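Local structure of putative uncharacterized protein (Bacteroides vulgatus, 4F7A) at residues 272-277 with 406-411; 343-348 with 352-357; 411-416 with 420-425. The protein probably binds mucin O-glycans at the bacterial surface, as a SusD-like outer membrane lipoprotein with a TPR-like fold. All blocks are in the same frame, centred on the assembly; numbering follows the deposited sequence. Where two conformers were deposited one is given.

Contact 1: residues 272-277 with 406-411; sequences NGYEDP and TTPNFD
Tyr274 meets the turn at Thr406 to Pro408 with both its ring and its hydroxyl, and supplies much of the surface buried here. One face of the ring is taken by the pyrrolidine of Pro408: CG of Pro408 sits 3.6 Å from the centroid of the Tyr274 ring, 16° off the ring normal, a CH-pi contact. CD1 of Tyr274 comes within 3.5 Å of the same CG of Pro408. Proline suits this place because its rigid, compact ring offers methylene groups to an aromatic face and helps to hold the turn. With CG beside the backbone N and opposite the carbonyl carbon (chi1 -72°), the tyrosine ring leaves the helix end and reaches the loop with its far edge.

There the phenol OH of Tyr274 donates to the carbonyl O of Thr406 at 2.7 Å. The oxygen lies near the plane of the aromatic ring, whereas the hydroxyl stands 44° above the plane of the Thr406 carbonyl. CG2 of Thr406 rests 3.8 Å from OH of Tyr274, while OG1 of Thr406 is hydrogen-bonded to Glu418 and to Lys422. A water donates to OH of Tyr274 at 3.0 Å and, weakly, to the backbone O of Thr407. A phenol suits this buried site: it packs as an aromatic and pairs a backbone carbonyl.

Tyr274 follows helix 265-273, whose end is closed by a Schellman motif at Glu275. The loop 406-411 lies between helices 356-371 and 416-431, with Pro408 O held by Tyr360 of the former and the Tyr274 side chain touching Gln426 of the latter.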
loop_
_atom_site.group_PDB
_atom_site.type_symbol
_atom_site.label_atom_id
_atom_site.label_comp_id
_atom_site.label_asym_id
_atom_site.label_seq_id
_atom_site.Cartn_x
_atom_site.Cartn_y
_atom_site.Cartn_z
ATOM N N ASN A 272 -5.365 18.469 -9.699
ATOM C CA ASN A 272 -5.694 19.693 -10.448
ATOM C C ASN A 272 -6.790 20.491 -9.740
ATOM O O ASN A 272 -6.669 21.698 -9.564
ATOM C CB ASN A 272 -6.182 19.400 -11.873
ATOM C CG ASN A 272 -5.041 19.103 -12.834
ATOM O OD1 ASN A 272 -4.073 19.852 -12.888
ATOM N ND2 ASN A 272 -5.190 18.045 -13.647
ATOM N N GLY A 273 -7.875 19.837 -9.365
ATOM C CA GLY A 273 -8.999 20.567 -8.763
ATOM C C GLY A 273 -8.674 21.186 -7.406
ATOM O O GLY A 273 -9.148 22.270 -7.084
ATOM N N TYR A 274 -7.857 20.498 -6.623
ATOM C CA TYR A 274 -7.398 21.018 -5.331
ATOM C C TYR A 274 -6.260 22.047 -5.458
ATOM O O TYR A 274 -5.808 22.602 -4.459
ATOM C CB TYR A 274 -6.940 19.861 -4.448
ATOM C CG TYR A 274 -8.010 18.950 -3.873
ATOM C CD1 TYR A 274 -9.364 19.267 -3.942
ATOM C CD2 TYR A 274 -7.657 17.776 -3.219
ATOM C CE1 TYR A 274 -10.320 18.429 -3.399
ATOM C CE2 TYR A 274 -8.596 16.933 -2.676
ATOM C CZ TYR A 274 -9.941 17.284 -2.747
ATOM O OH TYR A 274 -10.889 16.488 -2.180
ATOM N N GLU A 275 -5.779 22.279 -6.687
ATOM C CA GLU A 275 -4.628 23.150 -6.949
ATOM C C GLU A 275 -3.505 22.761 -6.015
ATOM O O GLU A 275 -2.909 23.591 -5.334
ATOM C CB GLU A 275 -5.019 24.642 -6.827
ATOM C CG GLU A 275 -6.079 25.020 -7.869
ATOM C CD GLU A 275 -6.324 26.528 -7.992
ATOM O OE1 GLU A 275 -6.508 27.200 -6.965
ATOM O OE2 GLU A 275 -6.366 27.025 -9.127
ATOM N N ASP A 276 -3.239 21.463 -5.986
ATOM C CA ASP A 276 -2.403 20.870 -4.956
ATOM C C ASP A 276 -0.939 21.108 -5.308
ATOM O O ASP A 276 -0.497 20.744 -6.397
ATOM C CB ASP A 276 -2.722 19.383 -4.851
ATOM C CG ASP A 276 -2.207 18.751 -3.606
ATOM O OD1 ASP A 276 -0.983 18.873 -3.324
ATOM O OD2 ASP A 276 -3.028 18.093 -2.914
ATOM N N PRO A 277 -0.167 21.689 -4.371
ATOM C CA PRO A 277 1.242 21.952 -4.687
ATOM C C PRO A 277 2.091 20.702 -4.821
ATOM O O PRO A 277 3.249 20.799 -5.253
ATOM C CB PRO A 277 1.734 22.784 -3.508
ATOM C CG PRO A 277 0.837 22.481 -2.419
ATOM C CD PRO A 277 -0.512 22.098 -3.005
ATOM N N THR A 406 -15.779 16.540 -2.694
ATOM C CA THR A 406 -15.388 17.100 -1.404
ATOM C C THR A 406 -14.131 17.953 -1.548
ATOM O O THR A 406 -13.273 17.650 -2.353
ATOM C CB THR A 406 -15.249 15.996 -0.324
ATOM O OG1 THR A 406 -15.278 16.611 0.959
ATOM C CG2 THR A 406 -13.974 15.166 -0.506
ATOM N N THR A 407 -14.034 19.010 -0.749
ATOM C CA THR A 407 -12.903 19.963 -0.781
ATOM C C THR A 407 -11.820 19.532 0.212
ATOM O O THR A 407 -12.043 18.610 1.024
ATOM C CB THR A 407 -13.377 21.355 -0.369
ATOM O OG1 THR A 407 -13.814 21.312 0.993
ATOM C CG2 THR A 407 -14.555 21.855 -1.263
ATOM N N PRO A 408 -10.667 20.217 0.203
ATOM C CA PRO A 408 -9.703 19.905 1.253
ATOM C C PRO A 408 -10.055 20.444 2.631
ATOM O O PRO A 408 -9.431 20.057 3.602
ATOM C CB PRO A 408 -8.430 20.579 0.741
ATOM C CG PRO A 408 -8.649 20.692 -0.777
ATOM C CD PRO A 408 -10.069 21.126 -0.796
ATOM N N ASN A 409 -11.018 21.351 2.707
ATOM C CA ASN A 409 -11.363 21.979 3.983
ATOM C C ASN A 409 -12.222 21.048 4.853
ATOM O O ASN A 409 -13.349 20.656 4.492
ATOM C CB ASN A 409 -12.065 23.293 3.727
ATOM C CG ASN A 409 -12.244 24.110 4.977
ATOM O OD1 ASN A 409 -12.070 23.611 6.099
ATOM N ND2 ASN A 409 -12.587 25.382 4.798
ATOM N N PHE A 410 -11.675 20.666 5.985
ATOM C CA PHE A 410 -12.329 19.660 6.840
ATOM C C PHE A 410 -13.690 20.146 7.336
ATOM O O PHE A 410 -14.628 19.334 7.494
ATOM C CB PHE A 410 -11.419 19.283 8.014
ATOM C CG PHE A 410 -11.822 17.992 8.709
ATOM C CD1 PHE A 410 -11.623 16.770 8.082
ATOM C CD2 PHE A 410 -12.410 18.001 9.962
ATOM C CE1 PHE A 410 -11.996 15.569 8.704
ATOM C CE2 PHE A 410 -12.758 16.795 10.597
ATOM C CZ PHE A 410 -12.538 15.586 9.946
ATOM N N ASP A 411 -13.792 21.457 7.582
ATOM C CA ASP A 411 -15.032 22.072 8.063
ATOM C C ASP A 411 -16.180 22.048 7.050
ATOM O O ASP A 411 -17.322 22.208 7.445
ATOM C CB ASP A 411 -14.821 23.537 8.502
ATOM C CG ASP A 411 -13.929 23.678 9.714
ATOM O OD1 ASP A 411 -13.608 22.670 10.384
ATOM O OD2 ASP A 411 -13.541 24.828 9.987
HETATM O O HOH W 1 -9.776 16.238 0.550
#

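Contact 2: residues 343-348 with 352-357; sequences EASLRG and KNESAK
Ser345 and Ala356 form the close part of this contact, their backbones approaching to 5.1 Å between CA atoms. CB of Ser345 lies 3.5 Å from the backbone N of Ala356, and the small side chains of serine and alanine suit so close a backbone approach. OG of Ser345, placed opposite its own carbonyl carbon (chi1 -70°), donates to the backbone O of Glu354 at 2.8 Å, arriving 42° above that carbonyl plane. A small hydroxyl thus ties the last turn of one helix to the chain entering the next.

Helices 334-346 and 356-371 are consecutive helices of the TPR-like fold, joined by a short loop. The first stops in a Schellman motif, where Gly348 readily takes the positive phi of 73°, and the second starts with Ser355 as N-cap.

The remaining contact is looser. CD1 of Leu346 touches CB of Ala356 at 4.2 Å, and the leucine also packs on Gln419 and Leu420 of helix 416-431. Toward solvent, Glu354 lays only its aliphatic CG beside the serine, 4.0 Å from OG of Ser345, and sends its carboxylate to a salt bridge with Arg341. The CB of Ser355 points away from the preceding helix.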
loop_
_atom_site.group_PDB
_atom_site.type_symbol
_atom_site.label_atom_id
_atom_site.label_comp_id
_atom_site.label_asym_id
_atom_site.label_seq_id
_atom_site.Cartn_x
_atom_site.Cartn_y
_atom_site.Cartn_z
ATOM N N GLU A 343 -9.003 9.086 11.661
ATOM C CA GLU A 343 -10.107 8.175 11.526
ATOM C C GLU A 343 -10.471 7.549 12.871
ATOM O O GLU A 343 -11.656 7.344 13.171
ATOM C CB GLU A 343 -9.779 7.070 10.510
ATOM C CG GLU A 343 -10.943 6.044 10.389
ATOM C CD GLU A 343 -10.749 5.010 9.286
ATOM O OE1 GLU A 343 -9.699 5.028 8.607
ATOM O OE2 GLU A 343 -11.670 4.156 9.125
ATOM N N ALA A 344 -9.460 7.193 13.652
ATOM C CA ALA A 344 -9.708 6.602 14.972
ATOM C C ALA A 344 -10.536 7.572 15.812
ATOM O O ALA A 344 -11.487 7.165 16.482
ATOM C CB ALA A 344 -8.395 6.215 15.682
ATOM N N SER A 345 -10.201 8.856 15.750
ATOM C CA SER A 345 -10.967 9.882 16.481
ATOM C C SER A 345 -12.379 9.993 15.946
ATOM O O SER A 345 -13.336 10.049 16.714
ATOM C CB SER A 345 -10.252 11.227 16.425
ATOM O OG SER A 345 -9.081 11.169 17.220
ATOM N N LEU A 346 -12.515 9.990 14.621
ATOM C CA LEU A 346 -13.837 10.038 14.000
ATOM C C LEU A 346 -14.728 8.876 14.437
ATOM O O LEU A 346 -15.955 9.037 14.600
ATOM C CB LEU A 346 -13.705 10.061 12.474
ATOM C CG LEU A 346 -14.925 10.494 11.694
ATOM C CD1 LEU A 346 -15.288 11.895 12.098
ATOM C CD2 LEU A 346 -14.651 10.381 10.176
ATOM N N ARG A 347 -14.122 7.705 14.608
ATOM C CA ARG A 347 -14.847 6.493 15.049
ATOM C C ARG A 347 -14.997 6.375 16.566
ATOM O O ARG A 347 -15.628 5.423 17.062
ATOM C CB ARG A 347 -14.117 5.248 14.515
ATOM C CG ARG A 347 -14.230 5.079 13.024
ATOM C CD ARG A 347 -13.415 3.904 12.529
ATOM N NE ARG A 347 -13.532 3.776 11.087
ATOM C CZ ARG A 347 -14.496 3.099 10.451
ATOM N NH1 ARG A 347 -15.431 2.426 11.115
ATOM N NH2 ARG A 347 -14.519 3.076 9.140
ATOM N N GLY A 348 -14.438 7.324 17.316
ATOM C CA GLY A 348 -14.504 7.298 18.782
ATOM C C GLY A 348 -13.614 6.249 19.433
ATOM O O GLY A 348 -13.882 5.800 20.554
ATOM N N LYS A 352 -6.261 8.872 22.639
ATOM C CA LYS A 352 -5.635 10.169 22.902
ATOM C C LYS A 352 -6.674 11.266 22.868
ATOM O O LYS A 352 -7.687 11.143 22.193
ATOM C CB LYS A 352 -4.582 10.471 21.843
ATOM C CG LYS A 352 -3.421 9.493 21.827
ATOM C CD LYS A 352 -2.399 9.883 20.775
ATOM C CE LYS A 352 -1.113 9.092 20.906
ATOM N NZ LYS A 352 -0.296 9.511 22.077
ATOM N N ASN A 353 -6.369 12.366 23.532
ATOM C CA ASN A 353 -7.244 13.525 23.565
ATOM C C ASN A 353 -6.991 14.420 22.350
ATOM O O ASN A 353 -6.369 15.477 22.466
ATOM C CB ASN A 353 -7.013 14.323 24.862
ATOM C CG ASN A 353 -7.228 13.480 26.132
ATOM O OD1 ASN A 353 -8.061 12.571 26.154
ATOM N ND2 ASN A 353 -6.482 13.806 27.210
ATOM N N GLU A 354 -7.440 13.966 21.180
ATOM C CA GLU A 354 -7.214 14.679 19.931
ATOM C C GLU A 354 -8.391 14.449 18.978
ATOM O O GLU A 354 -8.982 13.372 18.938
ATOM C CB GLU A 354 -5.885 14.243 19.296
ATOM C CG GLU A 354 -5.815 12.750 18.927
ATOM C CD GLU A 354 -4.402 12.266 18.589
ATOM O OE1 GLU A 354 -3.403 12.935 18.956
ATOM O OE2 GLU A 354 -4.300 11.192 17.962
ATOM N N SER A 355 -8.738 15.481 18.231
ATOM C CA SER A 355 -9.900 15.445 17.378
ATOM C C SER A 355 -9.531 14.985 15.988
ATOM O O SER A 355 -8.358 15.038 15.571
ATOM C CB SER A 355 -10.563 16.816 17.298
ATOM O OG SER A 355 -9.787 17.728 16.540
ATOM N N ALA A 356 -10.552 14.529 15.270
ATOM C CA ALA A 356 -10.396 14.193 13.877
ATOM C C ALA A 356 -9.818 15.380 13.097
ATOM O O ALA A 356 -8.927 15.173 12.271
ATOM C CB ALA A 356 -11.707 13.706 13.252
ATOM N N LYS A 357 -10.296 16.605 13.352
ATOM C CA LYS A 357 -9.800 17.761 12.580
ATOM C C LYS A 357 -8.317 17.993 12.821
ATOM O O LYS A 357 -7.559 18.178 11.858
ATOM C CB LYS A 357 -10.579 19.046 12.879
ATOM C CG LYS A 357 -10.269 20.181 11.897
ATOM C CD LYS A 357 -11.111 21.418 12.152
ATOM C CE LYS A 357 -10.722 22.579 11.228
ATOM N NZ LYS A 357 -9.426 23.176 11.611
#

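Contact 3: residues 411-416 with 420-425; sequences DDAVNQ and LEKIIT
The flat groups are peptide carbonyls: that of Gln416 meets the backbone N-H of Leu420, and that of Asp412 meets the side chain of Lys422. The carbonyl O of Gln416 receives the N-H of Leu420 at 2.9 Å, nearly straight at 162°, the donor tilted 30° from the carbonyl plane; it is an i to i+4 bond of the first turn of helix 416-431. Further along, Glu421 O is approached from both faces of its plane: the backbone N of Thr425 lies 2.8 Å from Glu421 O on one, and OG1 of Thr425 stands at 2.8 Å from the same oxygen on the other. Threonine fits there because its hydroxyl can fold back onto its own helix.

Across the loop, Lys422 runs extended from the helix and brings its CE to 3.9 Å from CB of Ala413; the bend at the last torsion (chi4 -75°) then turns NZ toward the loop oxygens. Alanine is small enough to let the methylenes pass. NZ of Lys422 reaches the backbone O of Asp412 at 3.4 Å, a weak bond, reinforced by a water that donates to O of Asp412 at 2.8 Å and accepts from NZ of Lys422. Stronger partners lie just upstream: Thr407 O, Asn409 O and Thr406 OG1 also bind NZ. A leucine in place of Lys422 would probably leave the carbonyls of Thr407 and Asn409 without this ammonium donor and set the loop free to shift. Asn415, the N-cap, accepts from the backbone N of Glu418 with its OD1.

One buried ammonium gathers several carbonyl and hydroxyl oxygens, which probably stabilise its positive charge, with the Asp412 carboxylate nearby but not in contact; this is likely to favour the protonated lysine.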
loop_
_atom_site.group_PDB
_atom_site.type_symbol
_atom_site.label_atom_id
_atom_site.label_comp_id
_atom_site.label_asym_id
_atom_site.label_seq_id
_atom_site.Cartn_x
_atom_site.Cartn_y
_atom_site.Cartn_z
ATOM N N ASP A 411 -13.792 21.457 7.582
ATOM C CA ASP A 411 -15.032 22.072 8.063
ATOM C C ASP A 411 -16.180 22.048 7.050
ATOM O O ASP A 411 -17.322 22.208 7.445
ATOM C CB ASP A 411 -14.821 23.537 8.502
ATOM C CG ASP A 411 -13.929 23.678 9.714
ATOM O OD1 ASP A 411 -13.608 22.670 10.384
ATOM O OD2 ASP A 411 -13.541 24.828 9.987
ATOM N N ASP A 412 -15.853 21.896 5.762
ATOM C CA ASP A 412 -16.838 21.774 4.701
ATOM C C ASP A 412 -17.325 20.347 4.557
ATOM O O ASP A 412 -17.416 19.877 3.411
ATOM C CB ASP A 412 -16.216 22.031 3.332
ATOM C CG ASP A 412 -15.703 23.407 3.146
ATOM O OD1 ASP A 412 -15.936 24.280 3.995
ATOM O OD2 ASP A 412 -15.052 23.596 2.096
ATOM N N ALA A 413 -17.456 19.602 5.652
ATOM C CA ALA A 413 -18.133 18.286 5.594
ATOM C C ALA A 413 -19.568 18.442 6.083
ATOM O O ALA A 413 -19.783 19.089 7.117
ATOM C CB ALA A 413 -17.404 17.308 6.436
ATOM N N VAL A 414 -20.525 17.889 5.330
ATOM C CA VAL A 414 -21.937 17.890 5.726
ATOM C C VAL A 414 -22.282 16.757 6.707
ATOM O O VAL A 414 -23.301 16.812 7.381
ATOM C CB VAL A 414 -22.891 17.841 4.505
ATOM C CG1 VAL A 414 -22.613 19.023 3.563
ATOM C CG2 VAL A 414 -22.793 16.544 3.746
ATOM N N ASN A 415 -21.442 15.736 6.794
ATOM C CA ASN A 415 -21.683 14.642 7.723
ATOM C C ASN A 415 -20.393 13.896 7.959
ATOM O O ASN A 415 -19.400 14.196 7.327
ATOM C CB ASN A 415 -22.793 13.711 7.207
ATOM C CG ASN A 415 -22.527 13.191 5.797
ATOM O OD1 ASN A 415 -21.398 12.862 5.438
ATOM N ND2 ASN A 415 -23.585 13.089 4.999
ATOM N N GLN A 416 -20.375 12.919 8.839
ATOM C CA GLN A 416 -19.108 12.325 9.202
ATOM C C GLN A 416 -18.625 11.298 8.178
ATOM O O GLN A 416 -17.423 10.993 8.106
ATOM C CB GLN A 416 -19.188 11.770 10.610
ATOM C CG GLN A 416 -19.607 12.840 11.622
ATOM C CD GLN A 416 -19.253 12.477 13.023
ATOM O OE1 GLN A 416 -19.718 11.464 13.538
ATOM N NE2 GLN A 416 -18.442 13.297 13.655
ATOM N N LEU A 420 -14.860 11.299 6.832
ATOM C CA LEU A 420 -14.051 10.134 6.553
ATOM C C LEU A 420 -13.524 10.197 5.107
ATOM O O LEU A 420 -12.371 9.915 4.860
ATOM C CB LEU A 420 -14.818 8.844 6.772
ATOM C CG LEU A 420 -14.050 7.556 6.520
ATOM C CD1 LEU A 420 -12.798 7.453 7.400
ATOM C CD2 LEU A 420 -14.990 6.297 6.736
ATOM N N GLU A 421 -14.370 10.593 4.172
ATOM C CA GLU A 421 -13.941 10.723 2.783
ATOM C C GLU A 421 -12.756 11.665 2.638
ATOM O O GLU A 421 -11.805 11.343 1.932
ATOM C CB GLU A 421 -15.089 11.169 1.889
ATOM C CG GLU A 421 -14.682 11.292 0.428
ATOM C CD GLU A 421 -15.846 11.724 -0.503
ATOM O OE1 GLU A 421 -16.970 12.027 -0.003
ATOM O OE2 GLU A 421 -15.605 11.786 -1.735
ATOM N N LYS A 422 -12.796 12.805 3.322
ATOM C CA LYS A 422 -11.672 13.763 3.296
ATOM C C LYS A 422 -10.408 13.118 3.853
ATOM O O LYS A 422 -9.339 13.201 3.259
ATOM C CB LYS A 422 -12.019 15.040 4.074
ATOM C CG LYS A 422 -13.154 15.882 3.430
ATOM C CD LYS A 422 -13.493 17.065 4.314
ATOM C CE LYS A 422 -14.629 17.890 3.774
ATOM N NZ LYS A 422 -14.263 18.763 2.610
ATOM N N ILE A 423 -10.546 12.448 4.987
ATOM C CA ILE A 423 -9.413 11.789 5.637
ATOM C C ILE A 423 -8.787 10.774 4.698
ATOM O O ILE A 423 -7.586 10.801 4.474
ATOM C CB ILE A 423 -9.847 11.111 6.966
ATOM C CG1 ILE A 423 -10.167 12.166 8.020
ATOM C CG2 ILE A 423 -8.748 10.125 7.485
ATOM C CD1 ILE A 423 -10.948 11.604 9.251
ATOM N N ILE A 424 -9.611 9.904 4.117
ATOM C CA ILE A 424 -9.068 8.843 3.259
ATOM C C ILE A 424 -8.526 9.423 1.943
ATOM O O ILE A 424 -7.525 8.958 1.439
ATOM C CB ILE A 424 -10.111 7.742 2.964
ATOM C CG1 ILE A 424 -10.636 7.128 4.274
ATOM C CG2 ILE A 424 -9.511 6.668 2.081
ATOM C CD1 ILE A 424 -9.605 6.460 5.127
ATOM N N THR A 425 -9.210 10.417 1.381
ATOM C CA THR A 425 -8.745 11.022 0.123
ATOM C C THR A 425 -7.384 11.686 0.323
ATOM O O THR A 425 -6.462 11.503 -0.487
ATOM C CB THR A 425 -9.794 12.010 -0.436
ATOM O OG1 THR A 425 -10.997 11.288 -0.734
ATOM C CG2 THR A 425 -9.301 12.721 -1.716
HETATM O O HOH W 2 -16.587 19.462 0.787
#

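Contact 1 encloses contact 2 along the chain, and contact 3 follows, sharing Asp411 with contact 1. The centres of contacts 1 and 3 are about 11 Å apart, those of contacts 2 and 3 about 13 Å, and those of contacts 1 and 2 about 21 Å. Helix 416-431 is the common element: it carries Lys422, which joins contact 3 to the loop of contact 1, and it packs on helix 334-346 of contact 2. Phe410 of the loop also rests on Ala356 and Lys357. The long loop before helix 416-431 is thereby fastened to consecutive helices of the TPR-like scaffold, some 21 to 23 Å from the chain's centre.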